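Local coordinates for protein ribonucleoside-diphosphate reductase, alpha chain (Actinobacillus ureae ATCC 25976, PDB 6DQX) that probably reduces ribonucleoside diphosphates to deoxyribonucleoside diphosphates, as the catalytic subunit of a class Id ribonucleotide reductase, at residues I524-A529 and R533-L538; Q231-L236 and L538-E543. All coordinates share one frame; numbering follows the deposited sequence.

Contact 1: residues I524-A529 and R533-L538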
loop_
_atom_site.group_PDB
_atom_site.type_symbol
_atom_site.label_atom_id
_atom_site.label_comp_id
_atom_site.label_asym_id
_atom_site.label_seq_id
_atom_site.Cartn_x
_atom_site.Cartn_y
_atom_site.Cartn_z
ATOM N N ILE A 524 19.316 5.074 26.272
ATOM C CA ILE A 524 19.769 4.805 27.638
ATOM C C ILE A 524 19.915 3.290 27.768
ATOM O O ILE A 524 19.369 2.530 26.953
ATOM C CB ILE A 524 18.816 5.353 28.725
ATOM C CG1 ILE A 524 17.418 4.745 28.630
ATOM C CG2 ILE A 524 18.710 6.875 28.649
ATOM C CD1 ILE A 524 16.550 5.066 29.832
ATOM N N MET A 525 20.655 2.879 28.788
ATOM C CA MET A 525 20.925 1.477 29.042
ATOM C C MET A 525 20.623 1.210 30.498
ATOM O O MET A 525 21.176 1.877 31.389
ATOM C CB MET A 525 22.369 1.146 28.714
ATOM C CG MET A 525 22.624 -0.349 28.619
ATOM S SD MET A 525 24.299 -0.705 28.089
ATOM C CE MET A 525 24.168 -0.644 26.298
ATOM N N VAL A 526 19.764 0.221 30.732
ATOM C CA VAL A 526 19.157 -0.005 32.032
ATOM C C VAL A 526 19.211 -1.509 32.356
ATOM O O VAL A 526 18.890 -2.348 31.506
ATOM C CB VAL A 526 17.705 0.512 32.033
ATOM C CG1 VAL A 526 17.025 0.272 33.375
ATOM C CG2 VAL A 526 17.670 2.002 31.686
ATOM N N HIS A 527 19.629 -1.828 33.580
ATOM C CA HIS A 527 19.688 -3.207 34.068
ATOM C C HIS A 527 18.254 -3.767 34.159
ATOM O O HIS A 527 17.353 -3.065 34.633
ATOM C CB HIS A 527 20.373 -3.221 35.441
ATOM C CG HIS A 527 20.835 -4.574 35.896
ATOM N ND1 HIS A 527 19.974 -5.624 36.113
ATOM C CD2 HIS A 527 22.067 -5.027 36.226
ATOM C CE1 HIS A 527 20.654 -6.680 36.521
ATOM N NE2 HIS A 527 21.928 -6.342 36.600
ATOM N N PRO A 528 18.021 -5.021 33.699
ATOM C CA PRO A 528 16.646 -5.590 33.778
ATOM C C PRO A 528 16.054 -5.695 35.207
ATOM O O PRO A 528 14.838 -5.697 35.374
ATOM C CB PRO A 528 16.808 -6.983 33.151
ATOM C CG PRO A 528 18.263 -7.305 33.305
ATOM C CD PRO A 528 18.964 -5.990 33.110
ATOM N N ALA A 529 16.917 -5.771 36.216
ATOM C CA ALA A 529 16.501 -5.731 37.623
ATOM C C ALA A 529 15.996 -4.365 38.106
ATOM O O ALA A 529 15.529 -4.269 39.245
ATOM C CB ALA A 529 17.644 -6.203 38.518
ATOM N N ARG A 533 9.518 1.910 39.085
ATOM C CA ARG A 533 9.575 3.186 39.806
ATOM C C ARG A 533 10.751 4.092 39.387
ATOM O O ARG A 533 10.582 5.316 39.250
ATOM C CB ARG A 533 9.655 2.867 41.304
ATOM C CG ARG A 533 9.790 4.036 42.262
ATOM C CD ARG A 533 9.758 3.547 43.710
ATOM N NE ARG A 533 10.913 2.697 44.055
ATOM C CZ ARG A 533 10.958 1.355 44.025
ATOM N NH1 ARG A 533 9.910 0.616 43.647
ATOM N NH2 ARG A 533 12.085 0.732 44.370
ATOM N N ASP A 534 11.928 3.490 39.198
ATOM C CA ASP A 534 13.151 4.232 38.871
ATOM C C ASP A 534 13.165 4.645 37.400
ATOM O O ASP A 534 13.587 5.752 37.095
ATOM C CB ASP A 534 14.417 3.425 39.198
ATOM C CG ASP A 534 14.602 3.157 40.703
ATOM O OD1 ASP A 534 14.012 3.851 41.554
ATOM O OD2 ASP A 534 15.378 2.242 41.032
ATOM N N LEU A 535 12.720 3.757 36.501
ATOM C CA LEU A 535 12.535 4.127 35.079
ATOM C C LEU A 535 11.519 5.236 34.931
ATOM O O LEU A 535 11.726 6.175 34.150
ATOM C CB LEU A 535 12.088 2.940 34.216
ATOM C CG LEU A 535 13.176 2.001 33.693
ATOM C CD1 LEU A 535 12.543 0.716 33.174
ATOM C CD2 LEU A 535 13.996 2.681 32.605
ATOM N N ASN A 536 10.409 5.105 35.659
ATOM C CA ASN A 536 9.364 6.105 35.670
ATOM C C ASN A 536 9.969 7.485 35.959
ATOM O O ASN A 536 9.803 8.421 35.161
ATOM C CB ASN A 536 8.280 5.746 36.706
ATOM C CG ASN A 536 7.150 6.750 36.744
ATOM O OD1 ASN A 536 6.520 7.023 35.731
ATOM N ND2 ASN A 536 6.899 7.332 37.921
ATOM N N GLN A 537 10.697 7.602 37.067
ATOM C CA GLN A 537 11.282 8.903 37.429
ATOM C C GLN A 537 12.264 9.415 36.370
ATOM O O GLN A 537 12.267 10.609 36.094
ATOM C CB GLN A 537 11.939 8.901 38.833
ATOM C CG GLN A 537 12.357 10.294 39.345
ATOM C CD GLN A 537 11.206 11.310 39.355
ATOM O OE1 GLN A 537 10.165 11.073 39.969
ATOM N NE2 GLN A 537 11.381 12.438 38.647
ATOM N N LEU A 538 13.065 8.525 35.773
ATOM C CA LEU A 538 14.035 8.956 34.766
ATOM C C LEU A 538 13.335 9.593 33.568
ATOM O O LEU A 538 13.719 10.673 33.155
ATOM C CB LEU A 538 14.930 7.809 34.300
ATOM C CG LEU A 538 16.095 8.206 33.399
ATOM C CD1 LEU A 538 17.094 9.072 34.147
ATOM C CD2 LEU A 538 16.785 6.969 32.855
#

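Contact 2: residues Q231-L236 and L538-E543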
loop_
_atom_site.group_PDB
_atom_site.type_symbol
_atom_site.label_atom_id
_atom_site.label_comp_id
_atom_site.label_asym_id
_atom_site.label_seq_id
_atom_site.Cartn_x
_atom_site.Cartn_y
_atom_site.Cartn_z
ATOM N N GLN A 231 -2.126 3.701 34.684
ATOM C CA GLN A 231 -2.024 2.338 34.099
ATOM C C GLN A 231 -1.524 2.301 32.659
ATOM O O GLN A 231 -0.810 1.386 32.269
ATOM C CB GLN A 231 -3.346 1.524 34.204
ATOM C CG GLN A 231 -3.278 0.345 35.188
ATOM C CD GLN A 231 -2.074 -0.581 34.967
ATOM O OE1 GLN A 231 -1.601 -0.760 33.832
ATOM N NE2 GLN A 231 -1.564 -1.167 36.060
ATOM N N LEU A 232 -1.930 3.277 31.860
ATOM C CA LEU A 232 -1.453 3.376 30.488
ATOM C C LEU A 232 0.050 3.654 30.469
ATOM O O LEU A 232 0.788 3.016 29.736
ATOM C CB LEU A 232 -2.209 4.476 29.748
ATOM C CG LEU A 232 -1.983 4.568 28.240
ATOM C CD1 LEU A 232 -2.556 3.352 27.527
ATOM C CD2 LEU A 232 -2.633 5.837 27.703
ATOM N N TRP A 233 0.492 4.600 31.296
ATOM C CA TRP A 233 1.907 4.956 31.365
ATOM C C TRP A 233 2.701 3.747 31.811
ATOM O O TRP A 233 3.730 3.443 31.223
ATOM C CB TRP A 233 2.108 6.134 32.307
ATOM C CG TRP A 233 3.508 6.669 32.365
ATOM C CD1 TRP A 233 4.339 6.675 33.447
ATOM C CD2 TRP A 233 4.229 7.301 31.302
ATOM N NE1 TRP A 233 5.544 7.264 33.121
ATOM C CE2 TRP A 233 5.501 7.662 31.815
ATOM C CE3 TRP A 233 3.927 7.605 29.970
ATOM C CZ2 TRP A 233 6.472 8.296 31.032
ATOM C CZ3 TRP A 233 4.904 8.232 29.188
ATOM C CH2 TRP A 233 6.158 8.571 29.728
ATOM N N ALA A 234 2.199 3.038 32.825
ATOM C CA ALA A 234 2.850 1.803 33.297
ATOM C C ALA A 234 3.016 0.772 32.190
ATOM O O ALA A 234 4.070 0.168 32.063
ATOM C CB ALA A 234 2.086 1.201 34.476
ATOM N N LYS A 235 1.977 0.587 31.379
ATOM C CA LYS A 235 2.042 -0.339 30.252
ATOM C C LYS A 235 3.082 0.104 29.200
ATOM O O LYS A 235 3.833 -0.706 28.690
ATOM C CB LYS A 235 0.649 -0.501 29.615
ATOM C CG LYS A 235 0.615 -1.556 28.528
ATOM C CD LYS A 235 -0.765 -1.783 27.924
ATOM C CE LYS A 235 -0.652 -2.837 26.826
ATOM N NZ LYS A 235 -1.967 -3.258 26.263
ATOM N N LEU A 236 3.122 1.395 28.887
ATOM C CA LEU A 236 4.114 1.920 27.939
ATOM C C LEU A 236 5.539 1.618 28.420
ATOM O O LEU A 236 6.364 1.106 27.656
ATOM C CB LEU A 236 3.899 3.426 27.734
ATOM C CG LEU A 236 4.710 4.089 26.615
ATOM C CD1 LEU A 236 4.023 5.374 26.165
ATOM C CD2 LEU A 236 6.145 4.354 27.052
ATOM N N LEU A 538 13.065 8.525 35.773
ATOM C CA LEU A 538 14.035 8.956 34.766
ATOM C C LEU A 538 13.335 9.593 33.568
ATOM O O LEU A 538 13.719 10.673 33.155
ATOM C CB LEU A 538 14.930 7.809 34.300
ATOM C CG LEU A 538 16.095 8.206 33.399
ATOM C CD1 LEU A 538 17.094 9.072 34.147
ATOM C CD2 LEU A 538 16.785 6.969 32.855
ATOM N N TYR A 539 12.317 8.921 33.008
ATOM C CA TYR A 539 11.561 9.494 31.888
ATOM C C TYR A 539 10.806 10.781 32.240
ATOM O O TYR A 539 10.759 11.735 31.449
ATOM C CB TYR A 539 10.614 8.448 31.252
ATOM C CG TYR A 539 11.337 7.305 30.563
ATOM C CD1 TYR A 539 12.269 7.542 29.577
ATOM C CD2 TYR A 539 11.094 5.980 30.912
ATOM C CE1 TYR A 539 12.929 6.507 28.948
ATOM C CE2 TYR A 539 11.753 4.930 30.286
ATOM C CZ TYR A 539 12.681 5.207 29.304
ATOM O OH TYR A 539 13.344 4.218 28.654
ATOM N N LEU A 540 10.240 10.838 33.436
ATOM C CA LEU A 540 9.578 12.052 33.887
ATOM C C LEU A 540 10.582 13.214 34.019
ATOM O O LEU A 540 10.283 14.361 33.648
ATOM C CB LEU A 540 8.858 11.815 35.204
ATOM C CG LEU A 540 7.668 10.841 35.146
ATOM C CD1 LEU A 540 7.139 10.586 36.555
ATOM C CD2 LEU A 540 6.583 11.363 34.233
ATOM N N THR A 541 11.759 12.907 34.534
ATOM C CA THR A 541 12.843 13.898 34.603
ATOM C C THR A 541 13.244 14.374 33.206
ATOM O O THR A 541 13.424 15.582 33.003
ATOM C CB THR A 541 14.032 13.333 35.358
ATOM O OG1 THR A 541 13.628 13.113 36.718
ATOM C CG2 THR A 541 15.229 14.280 35.321
ATOM N N ALA A 542 13.309 13.442 32.250
ATOM C CA ALA A 542 13.611 13.787 30.857
ATOM C C ALA A 542 12.663 14.843 30.329
ATOM O O ALA A 542 13.107 15.867 29.784
ATOM C CB ALA A 542 13.591 12.554 29.964
ATOM N N GLU A 543 11.353 14.618 30.505
ATOM C CA GLU A 543 10.361 15.599 30.092
ATOM C C GLU A 543 10.494 16.903 30.873
ATOM O O GLU A 543 10.402 17.987 30.289
ATOM C CB GLU A 543 8.918 15.077 30.244
ATOM C CG GLU A 543 7.873 16.069 29.710
ATOM C CD GLU A 543 7.262 17.001 30.752
ATOM O OE1 GLU A 543 6.563 17.959 30.352
ATOM O OE2 GLU A 543 7.471 16.805 31.966
#

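Contact 1: residues I524-A529 and R533-L538
Leu538 N donates to Asp534 O at 3.1 Å, a helical bond that sets the backbone from which the Leu538 side chain reaches Ile524. No hydrogen bond joins residues 524-529 to 533-538; the contact is wholly apolar. Ile524 and Leu538 meet tip to tip, Ile524 CD1 lying 3.6 Å from Leu538 CD2. The torsions of Ile524 explain this reach: CG1 lies between the backbone N and the carbonyl carbon (chi1 60°), and the chain beyond it is extended (chi2 169°), carrying CD1 toward the helix. Further along, Val526 meets Leu535 at a slant. Both valine methyls approach the same leucine methyl: Leu535 CD2 is 3.8 Å from Val526 CG2 and 3.9 Å from Val526 CG1. Although the CB of Leu535 does not point directly at residues 524-529, its methyl end swings nearer. All four touching residues are buried, yet together they bury just 145 Å². The turn following Val526 has its own polar brace, with Ala529 N donating in the ring plane of His527 to ND1 (3.1 Å). Ile506 of helix 502-513 packs against both Ile524 and Leu538. Strand 524-525 pairs in parallel with strand 549-554, and helix 532-544 connects them as the helix of a beta-alpha-beta unit, so the contact packs that helix against Ile524 and Val526 on the unit's first-strand side.

Contact 2: residues Q231-L236 and L538-E543
Trp233 holds CG anti to its backbone N (chi1 -175°), which projects the indole from helix 227-243 toward helix 532-544, whereas Tyr539 places CG beside its own backbone N (chi1 -66°) and turns its phenol away from the indole. What Tyr539 presents across the contact is therefore its CB, 4.2 Å from Trp233 CZ2 and near the indole plane, at the ring's edge. The two aromatic groups do not stack: the nearest tyrosine ring atom, Tyr539 CG, stands 5.0 Å from Trp233 CZ2. Leu540 supplies the second apolar partner through its CD2 branch, which lies 4.4 Å from Trp233 CZ2 and equally far from NE1 of the same indole. Only this one tryptophan represents helix 227-243 in the contact; with CA atoms 10.7 Å apart at Trp233 and Tyr539, the backbones are well separated and the long indole bridges the gap. The buried area, 103 Å², is correspondingly small and includes 53 Å² from the tryptophan. Its pyrrole N-H is nevertheless satisfied: Trp233 NE1 hydrogen-bonds Asn536 OD1, one helical turn before Leu540. This bond ties the indole's polar edge to the same helix that receives its hydrocarbon edge, and would restrain rotation of the ring. The Tyr539 hydroxyl is directed elsewhere, hydrogen-bonding Gln553 on strand 549-554. Met222 and Leu219 of helix 216-223 pack on Trp233 and Leu540, respectively, while Leu237 and Lys240 extend the contact of helix 227-243 with Tyr539. The site thus joins two helices remote in sequence, with helix 216-223 alongside and strand 549-554 taking the tyrosine's polar end.

In the fold
The two contacts have centres about 10 Å apart and share helix 532-544, with Leu538 common to both segment sets. Along the chain, 231-236 comes first, followed roughly 300 residues later by 524-529, 533-538 and 538-543, so contact 1 is nested within the loop closed by contact 2. Contact 1 is local to a beta-alpha-beta unit; contact 2 is long-range. They also touch directly, Ile524 CD1 packing 3.5 Å from Tyr539 OH. Strand 549-554 runs antiparallel to strand 247-249, which follows helix 227-243. Helix-to-helix packing thus accompanies strand pairing between sequence-distant parts of the ribonucleotide reductase barrel.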